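Local coordinates for CDGSH iron-sulfur domain-containing protein 3, mitochondrial (Homo sapiens, PDB 6AVJ) that binds two [2Fe-2S] clusters, can pass them to the apoferredoxins FDX1 and FDX2, and helps keep mitochondrial iron and reactive oxygen species at normal levels, at residues A[79-82]-A[83-87]; A[66-69]-A[70-73]; A[37-40]-A[41-45]. The protein carries 2 engineered substitutions. All coordinates share one frame; numbering follows the deposited sequence.

Contact 1 of 3, residues A[79-82]-A[83-87]; sequences RSER and VQKAE
Ser80 lays its hydroxyl against the start of Val83: OG accepts from Val83 N at 3.2 Å, and the same oxygen rests 3.6 Å from Val83 CG2. The torsion that swings OG between its own backbone N and carbonyl carbon (chi1 70°) turns it back over the first turn, where it also hydrogen-bonds to the carbonyl of Thr77. This is an N-cap, with Ser80 standing right before the short helix 81-84. With an alanine in its place, Val83 N would probably lose its capping acceptor and Thr77 O its hydroxyl partner. The backbone bonds that make the turn follow at once, Gln84 N to Ser80 O at 3.1 Å and Lys85 N to Glu81 O at 3.0 Å. On the outer side Glu81, bent at chi2, and the extended Lys85 cross obliquely, Glu81 OE1 lying 3.6 Å from Lys85 CE. Glu81 OE1 and Lys85 NZ are 4.4 Å apart, too far for a salt bridge, and a water joins them, donating to OE1 and accepting from NZ. The buried Val83 side chain touches Cys65 of the second [2Fe-2S] site and Leu92, while Gln84 NE2 reaches back to the carbonyl of the engineered Cys78.

Contact 2 of 3, residues A[66-69]-A[70-73]; sequences KATQ and RPPY
Thr68 carries this contact, reaching across a tight turn to Arg70, Pro71 and Tyr73. The turn belongs to the loop of the second CDGSH-type [2Fe-2S] site, between strand 58-62 and helix 81-84, and Thr68 itself lines the cluster pocket. From the backbone, Thr68 CB comes first and already lies 3.2 Å from Tyr73 O, because its bond from CA is directed toward the 70-73 segment. One branch beyond it, the methyl CG2, sits between the backbone N and the carbonyl carbon. Thr68 CG2 comes within 3.4 Å of Tyr73 O and packs against Pro71, 3.7 Å from Pro71 CA and 4.0 Å from Pro71 CB. The other branch, OG1, is anti to the backbone N (chi1 176°), which carries it toward Arg70 N and Tyr73 O. There it does two jobs. Thr68 OG1 accepts from Arg70 N at 3.0 Å, with an N-H...O angle of 164°, an ST turn in which the hydroxyl takes the backbone N-H two residues on. It also donates its proton to Tyr73 O. A single buried hydroxyl therefore ties the near and far ends of the 70-73 segment, and each of its two bonds uses a different role of the oxygen.

Within that segment Tyr73 N bonds to Arg70 O, and the peptide before Pro72 is cis, which probably helps fold the chain back so that Tyr73 O can face Thr68. Pro72 CG lies over the centre of one face of the Tyr73 ring, 3.9 Å above its plane. Pro71 and Pro72 lean on Trp24 and Leu50, while Gln69 N is held by Asp75 of the same cluster pocket. Thr68 OG1 meets Tyr73 O at 2.7 Å, nearly along the C=O axis.

Contact 3 of 3, residues A[37-40]-A[41-45]; sequences DGSC and FFQRT. Engineered in segment 37-40: Cys40 (natural residue His). With FES (Fe2/s2 (inorganic) cluster), chain D.
Cys40 and the Phe41 ring form the tight part of this contact. Cys40 SG stands 3.6 Å from the centre of the Phe41 ring and only 2° off its normal, a sulfur-aromatic contact. Turned between its backbone N and carbonyl carbon (chi1 45°), Cys40 SG binds cluster iron FE1 at 2.4 Å; Cys40 is an engineered replacement for the natural histidine, and Cys36 is the other protein ligand of this iron.

Asp37 closes an Asx turn: Asp37 OD1 accepts from Ser39 N, and from Ser39 OG at 2.6 Å on the syn side. Asp37 OD1 lies 3.6 Å from the cluster sulfur S2. Gly38 is the N-cap; a CB there would run into Phe42 CZ. Gly38 O sits against one face of the Phe42 ring, off its centre, and accepts Phe42 N in the carbonyl plane but Phe41 N 51° out of it, by a more bent bond.

The far end is also firmly held: Thr45 N at 3.0 Å and Thr45 OG1 at 2.9 Å both donate to Cys40 O, and Arg44 N to Phe41 O completes a Schellman motif. The loose side is the exposed Gln43 and Arg44, whose side chain points away. Helix 39-42 borders the first cluster site, Phe41 resting on Ser48 and Pro49 just ahead of strand 50-53, and Thr45 bonded through its backbone to Ala2 near the N terminus.

From the N terminus the chain first passes through strands 12-16 and 21-24 and meets contact 3, where helix 39-42 borders the first cluster site. Strands 50-53 and 58-62 then lead into contact 2, a turn packed on strands 21-24, 50-53 and 58-62, and contact 1 follows at helix 81-84, meeting the C-terminal Leu92. Each is local, so they run in series and none encloses or crosses another. Contacts 2 and 3 lie on opposite sides of the chain's centre, about 20 Å apart between centres, one at each cluster. Contacts 1 and 2 both lie at the second site; their nearest atoms approach to about 4 Å without touching.

Contact 1 of 3, residues A[79-82]-A[83-87]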
ATOM      1  N   ARG A  79      -8.727   2.843 -10.253  1.00 10.36           N
ATOM      2  CA  ARG A  79      -9.383   2.855 -11.554  1.00 10.88           C
ATOM      3  C   ARG A  79      -9.841   4.255 -11.974  1.00 19.99           C
ATOM      4  O   ARG A  79     -10.169   4.484 -13.131  1.00 23.84           O
ATOM      5  CB  ARG A  79     -10.526   1.851 -11.569  1.00 17.42           C
ATOM      6  CG  ARG A  79     -10.025   0.432 -11.382  1.00 17.82           C
ATOM      7  CD  ARG A  79     -11.102  -0.621 -11.558  1.00 24.63           C
ATOM      8  NE  ARG A  79     -10.529  -1.863 -12.052  1.00 27.22           N
ATOM      9  CZ  ARG A  79      -9.940  -2.780 -11.293  1.00 36.69           C
ATOM     10  NH1 ARG A  79      -9.846  -2.630  -9.976  1.00 28.52           N
ATOM     11  NH2 ARG A  79      -9.450  -3.867 -11.860  1.00 42.11           N
ATOM     12  N   SER A  80      -9.849   5.188 -11.033  1.00 16.18           N
ATOM     13  CA  SER A  80     -10.228   6.562 -11.330  1.00 21.62           C
ATOM     14  C   SER A  80      -9.240   7.199 -12.307  1.00 21.66           C
ATOM     15  O   SER A  80      -8.080   6.791 -12.413  1.00 17.55           O
ATOM     16  CB  SER A  80     -10.281   7.383 -10.038  1.00 15.02           C
ATOM     17  OG  SER A  80      -8.994   7.613  -9.483  1.00 19.85           O
ATOM     18  N   GLU A  81      -9.716   8.207 -13.059  1.00 27.35           N
ATOM     19  CA  GLU A  81      -8.801   8.971 -13.910  1.00 19.28           C
ATOM     20  C   GLU A  81      -7.782   9.709 -13.068  1.00 23.17           C
ATOM     21  O   GLU A  81      -6.609   9.859 -13.449  1.00 21.41           O
ATOM     22  CB  GLU A  81      -9.584   9.946 -14.779  1.00 22.66           C
ATOM     23  CG  GLU A  81     -10.408   9.262 -15.842  1.00 25.68           C
ATOM     24  CD  GLU A  81      -9.550   8.503 -16.839  1.00 27.39           C
ATOM     25  OE1 GLU A  81      -8.697   9.135 -17.512  1.00 26.04           O
ATOM     26  OE2 GLU A  81      -9.692   7.271 -16.939  1.00 26.53           O
ATOM     27  N   ARG A  82      -8.189  10.140 -11.891  1.00 24.51           N
ATOM     28  CA  ARG A  82      -7.258  10.847 -11.025  1.00 22.74           C
ATOM     29  C   ARG A  82      -6.000  10.003 -10.749  1.00 24.11           C
ATOM     30  O   ARG A  82      -4.879  10.507 -10.804  1.00 21.86           O
ATOM     31  CB  ARG A  82      -8.000  11.218  -9.745  1.00 29.33           C
ATOM     32  CG  ARG A  82      -7.202  11.947  -8.766  1.00 35.07           C
ATOM     33  CD  ARG A  82      -8.104  12.642  -7.738  1.00 43.99           C
ATOM     34  NE  ARG A  82      -7.349  13.610  -6.925  1.00 58.55           N
ATOM     35  CZ  ARG A  82      -7.062  13.481  -5.628  1.00 55.51           C
ATOM     36  NH1 ARG A  82      -7.471  12.421  -4.935  1.00 50.38           N
ATOM     37  NH2 ARG A  82      -6.359  14.435  -5.019  1.00 46.93           N
ATOM     38  N   VAL A  83      -6.166   8.721 -10.411  1.00 18.46           N
ATOM     39  CA  VAL A  83      -4.997   7.895 -10.110  1.00 15.74           C
ATOM     40  C   VAL A  83      -4.284   7.479 -11.392  1.00 20.19           C
ATOM     41  O   VAL A  83      -3.055   7.422 -11.434  1.00 17.97           O
ATOM     42  CB  VAL A  83      -5.402   6.665  -9.259  1.00 14.21           C
ATOM     43  CG1 VAL A  83      -4.224   5.657  -9.127  1.00 14.60           C
ATOM     44  CG2 VAL A  83      -5.814   7.122  -7.856  1.00 17.30           C
ATOM     45  N   GLN A  84      -5.022   7.126 -12.444  1.00 15.81           N
ATOM     46  CA  GLN A  84      -4.332   6.635 -13.627  1.00 21.47           C
ATOM     47  C   GLN A  84      -3.467   7.723 -14.271  1.00 22.09           C
ATOM     48  O   GLN A  84      -2.455   7.409 -14.899  1.00 22.50           O
ATOM     49  CB  GLN A  84      -5.335   6.088 -14.628  1.00 21.69           C
ATOM     50  CG  GLN A  84      -5.890   4.697 -14.252  1.00 22.81           C
ATOM     51  CD  GLN A  84      -4.767   3.691 -14.010  1.00 25.44           C
ATOM     52  OE1 GLN A  84      -3.960   3.427 -14.913  1.00 26.00           O
ATOM     53  NE2 GLN A  84      -4.668   3.173 -12.786  1.00 24.23           N
ATOM     54  N   LYS A  85      -3.829   8.993 -14.096  1.00 17.00           N
ATOM     55  CA  LYS A  85      -3.041  10.114 -14.617  1.00 20.86           C
ATOM     56  C   LYS A  85      -1.965  10.567 -13.663  1.00 26.67           C
ATOM     57  O   LYS A  85      -1.229  11.499 -13.994  1.00 28.70           O
ATOM     58  CB  LYS A  85      -3.929  11.319 -14.921  1.00 20.64           C
ATOM     59  CG  LYS A  85      -4.880  11.118 -16.072  1.00 18.44           C
ATOM     60  CD  LYS A  85      -5.859  12.260 -16.087  1.00 17.60           C
ATOM     61  CE  LYS A  85      -6.835  12.154 -17.195  1.00 24.86           C
ATOM     62  NZ  LYS A  85      -7.597  13.389 -17.147  1.00 26.18           N
ATOM     63  N   ALA A  86      -1.897   9.990 -12.460  1.00 25.14           N
ATOM     64  CA  ALA A  86      -0.910  10.438 -11.484  1.00 22.70           C
ATOM     65  C   ALA A  86       0.466   9.943 -11.877  1.00 22.90           C
ATOM     66  O   ALA A  86       0.616   8.995 -12.636  1.00 24.47           O
ATOM     67  CB  ALA A  86      -1.268   9.949 -10.070  1.00 27.21           C
ATOM     68  N   GLU A  87       1.492  10.583 -11.343  1.00 24.40           N
ATOM     69  CA  GLU A  87       2.851  10.149 -11.610  1.00 26.14           C
ATOM     70  C   GLU A  87       3.327   9.293 -10.451  1.00 27.62           C
ATOM     71  O   GLU A  87       3.190   9.695  -9.288  1.00 19.56           O
ATOM     72  CB  GLU A  87       3.779  11.343 -11.814  1.00 29.15           C
ATOM     73  CG  GLU A  87       5.196  10.924 -12.174  1.00 34.72           C
ATOM     74  CD  GLU A  87       6.117  12.110 -12.350  1.00 40.09           C
ATOM     75  OE1 GLU A  87       5.694  13.078 -13.021  1.00 36.08           O
ATOM     76  OE2 GLU A  87       7.254  12.077 -11.805  1.00 44.53           O
TER
HETATM   77  O   HOH W   1      -9.874  11.642 -18.408  1.00 29.24           O

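Contact 2 of 3, residues A[66-69]-A[70-73]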
ATOM      1  N   LYS A  66      -2.014   3.838  -2.924  1.00 10.41           N
ATOM      2  CA  LYS A  66      -2.155   4.319  -1.561  1.00 10.27           C
ATOM      3  C   LYS A  66      -3.367   5.226  -1.359  1.00 15.76           C
ATOM      4  O   LYS A  66      -3.517   5.807  -0.277  1.00 13.14           O
ATOM      5  CB  LYS A  66      -0.878   5.013  -1.050  1.00 10.99           C
ATOM      6  CG  LYS A  66       0.419   4.165  -1.239  1.00 12.79           C
ATOM      7  CD  LYS A  66       0.227   2.717  -0.796  1.00 10.89           C
ATOM      8  CE  LYS A  66       1.481   1.880  -0.991  1.00 10.84           C
ATOM      9  NZ  LYS A  66       1.200   0.423  -0.669  1.00  8.16           N
ATOM     10  N   ALA A  67      -4.288   5.274  -2.302  1.00 10.04           N
ATOM     11  CA  ALA A  67      -5.483   6.090  -2.161  1.00 13.33           C
ATOM     12  C   ALA A  67      -6.749   5.297  -1.827  1.00 12.45           C
ATOM     13  O   ALA A  67      -7.833   5.891  -1.788  1.00  9.60           O
ATOM     14  CB  ALA A  67      -5.713   6.881  -3.450  1.00 11.04           C
ATOM     15  N   THR A  68      -6.657   3.992  -1.568  1.00 13.38           N
ATOM     16  CA  THR A  68      -7.874   3.232  -1.283  1.00 13.38           C
ATOM     17  C   THR A  68      -8.629   3.816  -0.068  1.00 10.58           C
ATOM     18  O   THR A  68      -8.034   4.312   0.894  1.00 10.63           O
ATOM     19  CB  THR A  68      -7.542   1.775  -0.998  1.00  9.74           C
ATOM     20  OG1 THR A  68      -8.765   1.102  -0.643  1.00 10.94           O
ATOM     21  CG2 THR A  68      -6.533   1.657   0.164  1.00  9.48           C
ATOM     22  N   GLN A  69      -9.952   3.685  -0.077  1.00 10.72           N
ATOM     23  CA  GLN A  69     -10.762   4.062   1.066  1.00 11.77           C
ATOM     24  C   GLN A  69     -10.953   2.909   2.034  1.00 17.42           C
ATOM     25  O   GLN A  69     -11.499   3.138   3.111  1.00 15.67           O
ATOM     26  CB  GLN A  69     -12.133   4.608   0.594  1.00 15.26           C
ATOM     27  CG  GLN A  69     -12.033   5.975  -0.166  1.00 20.46           C
ATOM     28  CD  GLN A  69     -11.970   7.190   0.777  1.00 36.43           C
ATOM     29  OE1 GLN A  69     -12.353   7.122   1.976  1.00 36.90           O
ATOM     30  NE2 GLN A  69     -11.466   8.300   0.247  1.00 46.50           N
ATOM     31  N   ARG A  70     -10.447   1.727   1.702  1.00 13.22           N
ATOM     32  CA  ARG A  70     -10.542   0.563   2.576  1.00 13.48           C
ATOM     33  C   ARG A  70      -9.166  -0.114   2.743  1.00 13.19           C
ATOM     34  O   ARG A  70      -8.995  -1.279   2.404  1.00 12.33           O
ATOM     35  CB  ARG A  70     -11.584  -0.419   2.026  1.00 16.80           C
ATOM     36  CG  ARG A  70     -12.948   0.218   1.789  1.00 26.11           C
ATOM     37  CD  ARG A  70     -14.019  -0.775   1.367  1.00 36.70           C
ATOM     38  NE  ARG A  70     -15.353  -0.190   1.490  1.00 42.62           N
ATOM     39  CZ  ARG A  70     -16.458  -0.707   0.960  1.00 37.86           C
ATOM     40  NH1 ARG A  70     -16.401  -1.833   0.262  1.00 40.34           N
ATOM     41  NH2 ARG A  70     -17.621  -0.094   1.126  1.00 25.91           N
ATOM     42  N   PRO A  71      -8.186   0.622   3.265  1.00 13.63           N
ATOM     43  CA  PRO A  71      -6.854   0.064   3.437  1.00  9.87           C
ATOM     44  C   PRO A  71      -6.889  -1.137   4.354  1.00 11.67           C
ATOM     45  O   PRO A  71      -7.631  -1.153   5.347  1.00 12.52           O
ATOM     46  CB  PRO A  71      -6.076   1.222   4.076  1.00 12.54           C
ATOM     47  CG  PRO A  71      -7.136   1.968   4.810  1.00 17.65           C
ATOM     48  CD  PRO A  71      -8.307   1.934   3.917  1.00 16.77           C
ATOM     49  N   PRO A  72      -6.021  -2.138   4.116  1.00 11.90           N
ATOM     50  CA  PRO A  72      -4.922  -2.166   3.120  1.00 10.21           C
ATOM     51  C   PRO A  72      -5.357  -2.584   1.693  1.00  8.17           C
ATOM     52  O   PRO A  72      -4.516  -2.719   0.804  1.00 10.45           O
ATOM     53  CB  PRO A  72      -4.002  -3.214   3.713  1.00  8.35           C
ATOM     54  CG  PRO A  72      -4.970  -4.206   4.228  1.00 11.22           C
ATOM     55  CD  PRO A  72      -5.982  -3.341   4.948  1.00 13.38           C
ATOM     56  N   TYR A  73      -6.645  -2.840   1.491  1.00 10.13           N
ATOM     57  CA  TYR A  73      -7.102  -3.529   0.288  1.00  9.56           C
ATOM     58  C   TYR A  73      -7.382  -2.537  -0.842  1.00 13.62           C
ATOM     59  O   TYR A  73      -7.817  -1.403  -0.609  1.00 10.52           O
ATOM     60  CB  TYR A  73      -8.388  -4.320   0.556  1.00 12.76           C
ATOM     61  CG  TYR A  73      -8.223  -5.299   1.690  1.00 16.30           C
ATOM     62  CD1 TYR A  73      -7.486  -6.427   1.499  1.00 15.19           C
ATOM     63  CD2 TYR A  73      -8.758  -5.056   2.960  1.00 17.65           C
ATOM     64  CE1 TYR A  73      -7.301  -7.359   2.506  1.00 20.92           C
ATOM     65  CE2 TYR A  73      -8.555  -6.000   4.018  1.00 17.23           C
ATOM     66  CZ  TYR A  73      -7.816  -7.150   3.747  1.00 21.72           C
ATOM     67  OH  TYR A  73      -7.566  -8.131   4.695  1.00 27.09           O
TER

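Contact 3 of 3, residues A[37-40]-A[41-45]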
ATOM      1  N   ASP A  37       9.140  -1.898   3.809  1.00 11.38           N
ATOM      2  CA  ASP A  37      10.546  -2.261   3.887  1.00 15.49           C
ATOM      3  C   ASP A  37      11.332  -1.312   4.785  1.00 20.10           C
ATOM      4  O   ASP A  37      12.572  -1.357   4.790  1.00 14.87           O
ATOM      5  CB  ASP A  37      11.170  -2.305   2.476  1.00 14.35           C
ATOM      6  CG  ASP A  37      11.333  -0.923   1.806  1.00 15.98           C
ATOM      7  OD1 ASP A  37      10.955   0.163   2.385  1.00 11.86           O
ATOM      8  OD2 ASP A  37      11.859  -0.923   0.639  1.00 15.23           O
ATOM      9  N   GLY A  38      10.655  -0.466   5.554  1.00 13.39           N
ATOM     10  CA  GLY A  38      11.339   0.432   6.476  1.00 16.30           C
ATOM     11  C   GLY A  38      11.634   1.815   5.928  1.00 17.41           C
ATOM     12  O   GLY A  38      12.080   2.680   6.690  1.00 13.01           O
ATOM     13  N   SER A  39      11.368   2.060   4.643  1.00 12.15           N
ATOM     14  CA  SER A  39      11.641   3.375   4.062  1.00 14.07           C
ATOM     15  C   SER A  39      10.943   4.479   4.830  1.00 13.53           C
ATOM     16  O   SER A  39      11.482   5.590   4.955  1.00 11.47           O
ATOM     17  CB  SER A  39      11.200   3.415   2.603  1.00 11.94           C
ATOM     18  OG  SER A  39      11.926   2.475   1.833  1.00 13.20           O
ATOM     19  N   CYS A  40       9.716   4.204   5.305  1.00 13.65           N
ATOM     20  CA  CYS A  40       8.980   5.166   6.136  1.00 12.75           C
ATOM     21  C   CYS A  40       9.831   5.669   7.284  1.00 13.84           C
ATOM     22  O   CYS A  40       9.714   6.839   7.674  1.00 13.23           O
ATOM     23  CB  CYS A  40       7.705   4.520   6.690  1.00 13.22           C
ATOM     24  SG  CYS A  40       8.041   2.872   7.327  1.00 13.53           S
ATOM     25  N   PHE A  41      10.679   4.789   7.847  1.00 11.88           N
ATOM     26  CA  PHE A  41      11.512   5.093   9.008  1.00 16.68           C
ATOM     27  C   PHE A  41      12.849   5.703   8.600  1.00 13.65           C
ATOM     28  O   PHE A  41      13.309   6.665   9.227  1.00 18.67           O
ATOM     29  CB  PHE A  41      11.768   3.816   9.855  1.00 21.14           C
ATOM     30  CG  PHE A  41      10.517   3.097  10.278  1.00 26.73           C
ATOM     31  CD1 PHE A  41      10.422   1.697  10.169  1.00 36.28           C
ATOM     32  CD2 PHE A  41       9.414   3.803  10.791  1.00 35.72           C
ATOM     33  CE1 PHE A  41       9.254   1.023  10.560  1.00 33.46           C
ATOM     34  CE2 PHE A  41       8.247   3.124  11.183  1.00 33.40           C
ATOM     35  CZ  PHE A  41       8.176   1.741  11.064  1.00 30.07           C
ATOM     36  N   PHE A  42      13.501   5.119   7.582  1.00 17.72           N
ATOM     37  CA  PHE A  42      14.829   5.574   7.163  1.00 18.44           C
ATOM     38  C   PHE A  42      14.782   6.999   6.640  1.00 15.26           C
ATOM     39  O   PHE A  42      15.774   7.734   6.751  1.00 16.23           O
ATOM     40  CB  PHE A  42      15.406   4.666   6.058  1.00 17.74           C
ATOM     41  CG  PHE A  42      15.435   3.186   6.414  1.00 21.28           C
ATOM     42  CD1 PHE A  42      15.687   2.771   7.707  1.00 23.52           C
ATOM     43  CD2 PHE A  42      15.187   2.230   5.453  1.00 21.46           C
ATOM     44  CE1 PHE A  42      15.708   1.411   8.029  1.00 29.50           C
ATOM     45  CE2 PHE A  42      15.203   0.874   5.764  1.00 25.49           C
ATOM     46  CZ  PHE A  42      15.466   0.470   7.060  1.00 25.73           C
ATOM     47  N   GLN A  43      13.660   7.377   6.020  1.00 10.74           N
ATOM     48  CA  GLN A  43      13.436   8.708   5.469  1.00 15.21           C
ATOM     49  C   GLN A  43      12.685   9.610   6.430  1.00 17.32           C
ATOM     50  O   GLN A  43      12.301  10.728   6.059  1.00 16.57           O
ATOM     51  CB  GLN A  43      12.694   8.584   4.134  1.00 14.58           C
ATOM     52  CG  GLN A  43      13.464   7.800   3.096  1.00 15.44           C
ATOM     53  CD  GLN A  43      12.744   7.674   1.721  1.00 16.09           C
ATOM     54  OE1 GLN A  43      12.094   8.586   1.274  1.00 20.01           O
ATOM     55  NE2 GLN A  43      12.977   6.584   1.033  1.00 18.20           N
ATOM     56  N   ARG A  44      12.470   9.154   7.665  1.00 13.08           N
ATOM     57  CA  ARG A  44      11.856   9.978   8.715  1.00 17.27           C
ATOM     58  C   ARG A  44      10.565  10.654   8.227  1.00 19.92           C
ATOM     59  O   ARG A  44      10.337  11.849   8.397  1.00 16.66           O
ATOM     60  CB  ARG A  44      12.878  10.973   9.276  1.00 18.34           C
ATOM     61  CG  ARG A  44      14.101  10.242   9.898  1.00 16.30           C
ATOM     62  CD  ARG A  44      15.073  11.138  10.716  1.00 22.04           C
ATOM     63  NE  ARG A  44      14.425  11.700  11.898  1.00 18.72           N
ATOM     64  CZ  ARG A  44      14.051  12.966  12.026  1.00 24.53           C
ATOM     65  NH1 ARG A  44      14.284  13.846  11.070  1.00 16.57           N
ATOM     66  NH2 ARG A  44      13.437  13.364  13.123  1.00 19.35           N
ATOM     67  N   THR A  45       9.677   9.848   7.651  1.00 13.40           N
ATOM     68  CA  THR A  45       8.448  10.399   7.105  1.00 15.60           C
ATOM     69  C   THR A  45       7.419  10.755   8.175  1.00 14.52           C
ATOM     70  O   THR A  45       6.448  11.428   7.859  1.00 13.52           O
ATOM     71  CB  THR A  45       7.765   9.412   6.152  1.00 13.14           C
ATOM     72  OG1 THR A  45       7.332   8.248   6.889  1.00 10.71           O
ATOM     73  CG2 THR A  45       8.688   8.988   5.001  1.00 12.74           C
TER
HETATM   74 FE1  FES D 201       7.045   1.476   5.693  1.00 13.79          FE
HETATM   75 FE2  FES D 201       5.978   2.550   3.454  1.00 13.51          FE
HETATM   76  S1  FES D 201       4.991   2.346   5.392  1.00 12.13           S
HETATM   77  S2  FES D 201       7.967   1.647   3.688  1.00 11.52           S